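Local coordinates for protein putative SAM-dependent O-methyltranferase (Podospora anserina, PDB 4YMH) that probably transfers the methyl group of S-adenosylmethionine to an oxygen atom of an acceptor substrate, at residues Leu162-Asn166 with Trp233-Arg239. Sequence-based numbering, arbitrary orientation.
Sequences LLSAN and WKDGAQR
Trp233 reaches across to Leu163 with its indole nitrogen: NE1 donates to the backbone O of Leu163 over 3.0 Å, nearly straight at 158°. The oxygen lies in the ring plane, yet the N-H arrives well above the carbonyl plane, not on a lone pair. Leu163 also covers the pyrrole side of that indole. Going out from the backbone, its CB sits 3.7 Å from Trp233 NE1 and CG keeps about the same separation. With CG turned anti to the backbone N (chi1 -174°), the branch CD2 comes over one face, 3.9 Å from the centroid of the five-membered ring, a CH-pi contact. The same residue thus holds the indole by its N-H and by its face, while Ser164 O meets the ring edge in plane, 3.1 Å from Trp233 CD1. Beside this, a water donates to Ala165 O and accepts from Trp233 N, tying the two backbones together. Gln238 lies against Ala165, its CB 4.2 Å from the alanine CB, and its extended chain carries the amide past Ala165 O toward Asn166, whose amide plane stands 79° from it. Leu158 of helix 150-159 also touches Trp233. The contact lies where strand 228-233 ends beside the start of its antiparallel neighbour 167-171, in the Rossmann-like sheet (order 3-2-1-4-5-7-6) of class I methyltransferases.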
loop_
_atom_site.group_PDB
_atom_site.type_symbol
_atom_site.label_atom_id
_atom_site.label_comp_id
_atom_site.label_asym_id
_atom_site.label_seq_id
_atom_site.Cartn_x
_atom_site.Cartn_y
_atom_site.Cartn_z
ATOM N N LEU A 162 10.401 1.447 -20.470
ATOM C CA LEU A 162 9.250 0.537 -20.551
ATOM C C LEU A 162 8.198 0.904 -19.516
ATOM O O LEU A 162 7.067 0.423 -19.562
ATOM C CB LEU A 162 9.691 -0.916 -20.353
ATOM C CG LEU A 162 10.424 -1.609 -21.506
ATOM C CD1 LEU A 162 11.014 -2.945 -21.044
ATOM C CD2 LEU A 162 9.490 -1.824 -22.679
ATOM N N LEU A 163 8.591 1.748 -18.571
ATOM C CA LEU A 163 7.676 2.325 -17.595
ATOM C C LEU A 163 7.191 3.677 -18.087
ATOM O O LEU A 163 8.006 4.539 -18.410
ATOM C CB LEU A 163 8.367 2.498 -16.244
ATOM C CG LEU A 163 7.440 2.974 -15.122
ATOM C CD1 LEU A 163 6.508 1.841 -14.704
ATOM C CD2 LEU A 163 8.259 3.501 -13.935
ATOM N N SER A 164 5.876 3.880 -18.129
ATOM C CA SER A 164 5.343 5.169 -18.556
ATOM C C SER A 164 5.669 6.275 -17.547
ATOM O O SER A 164 6.052 5.997 -16.413
ATOM C CB SER A 164 3.826 5.091 -18.756
ATOM O OG SER A 164 3.170 4.900 -17.514
ATOM N N ALA A 165 5.482 7.527 -17.970
ATOM C CA ALA A 165 5.780 8.699 -17.139
ATOM C C ALA A 165 5.078 8.650 -15.789
ATOM O O ALA A 165 5.687 8.931 -14.753
ATOM C CB ALA A 165 5.399 9.987 -17.883
ATOM N N ASN A 166 3.806 8.264 -15.795
ATOM C CA ASN A 166 3.029 8.188 -14.565
ATOM C C ASN A 166 2.833 6.762 -14.059
ATOM O O ASN A 166 2.007 6.505 -13.179
ATOM C CB ASN A 166 1.665 8.853 -14.768
ATOM C CG ASN A 166 1.780 10.344 -15.051
ATOM O OD1 ASN A 166 2.594 11.048 -14.446
ATOM N ND2 ASN A 166 0.961 10.832 -15.977
ATOM N N TRP A 233 9.047 7.003 -11.537
ATOM C CA TRP A 233 9.985 8.029 -11.972
ATOM C C TRP A 233 9.917 9.199 -10.998
ATOM O O TRP A 233 8.817 9.594 -10.585
ATOM C CB TRP A 233 9.654 8.541 -13.377
ATOM C CG TRP A 233 9.714 7.540 -14.493
ATOM C CD1 TRP A 233 8.653 6.991 -15.156
ATOM C CD2 TRP A 233 10.892 7.009 -15.113
ATOM N NE1 TRP A 233 9.098 6.144 -16.140
ATOM C CE2 TRP A 233 10.466 6.132 -16.133
ATOM C CE3 TRP A 233 12.266 7.183 -14.900
ATOM C CZ2 TRP A 233 11.363 5.434 -16.944
ATOM C CZ3 TRP A 233 13.161 6.481 -15.710
ATOM C CH2 TRP A 233 12.703 5.623 -16.716
ATOM N N LYS A 234 11.074 9.768 -10.646
ATOM C CA LYS A 234 11.093 11.085 -10.000
ATOM C C LYS A 234 10.368 12.087 -10.881
ATOM O O LYS A 234 10.413 11.963 -12.106
ATOM C CB LYS A 234 12.517 11.584 -9.763
ATOM C CG LYS A 234 13.286 10.873 -8.683
ATOM C CD LYS A 234 14.493 11.738 -8.275
ATOM C CE LYS A 234 15.517 10.934 -7.470
ATOM N NZ LYS A 234 14.910 10.286 -6.279
ATOM N N ASP A 235 9.720 13.085 -10.274
ATOM C CA ASP A 235 9.004 14.094 -11.057
ATOM C C ASP A 235 9.865 14.618 -12.208
ATOM O O ASP A 235 9.426 14.678 -13.361
ATOM C CB ASP A 235 8.562 15.272 -10.175
ATOM C CG ASP A 235 7.382 14.929 -9.269
ATOM O OD1 ASP A 235 6.696 13.917 -9.529
ATOM O OD2 ASP A 235 7.138 15.690 -8.302
ATOM N N GLY A 236 11.105 14.974 -11.896
ATOM C CA GLY A 236 11.995 15.546 -12.897
ATOM C C GLY A 236 12.563 14.565 -13.915
ATOM O O GLY A 236 13.071 14.984 -14.956
ATOM N N ALA A 237 12.476 13.267 -13.618
ATOM C CA ALA A 237 13.066 12.231 -14.467
ATOM C C ALA A 237 12.090 11.720 -15.526
ATOM O O ALA A 237 12.473 10.958 -16.425
ATOM C CB ALA A 237 13.560 11.062 -13.608
ATOM N N GLN A 238 10.824 12.114 -15.401
ATOM C CA GLN A 238 9.819 11.751 -16.395
ATOM C C GLN A 238 10.189 12.361 -17.740
ATOM O O GLN A 238 10.671 13.495 -17.811
ATOM C CB GLN A 238 8.425 12.212 -15.957
ATOM C CG GLN A 238 7.952 11.558 -14.667
ATOM C CD GLN A 238 6.635 12.127 -14.160
ATOM O OE1 GLN A 238 6.095 13.080 -14.723
ATOM N NE2 GLN A 238 6.123 11.549 -13.087
ATOM N N ARG A 239 9.971 11.597 -18.806
ATOM C CA ARG A 239 10.367 12.026 -20.139
ATOM C C ARG A 239 9.176 11.944 -21.091
ATOM O O ARG A 239 8.178 11.288 -20.787
ATOM C CB ARG A 239 11.547 11.177 -20.638
ATOM C CG ARG A 239 12.878 11.467 -19.900
ATOM C CD ARG A 239 13.250 12.930 -20.074
ATOM N NE ARG A 239 14.509 13.323 -19.451
ATOM C CZ ARG A 239 14.596 13.901 -18.259
ATOM N NH1 ARG A 239 13.491 14.127 -17.558
ATOM N NH2 ARG A 239 15.783 14.243 -17.765
HETATM O O HOH W 1 6.076 7.097 -12.427
#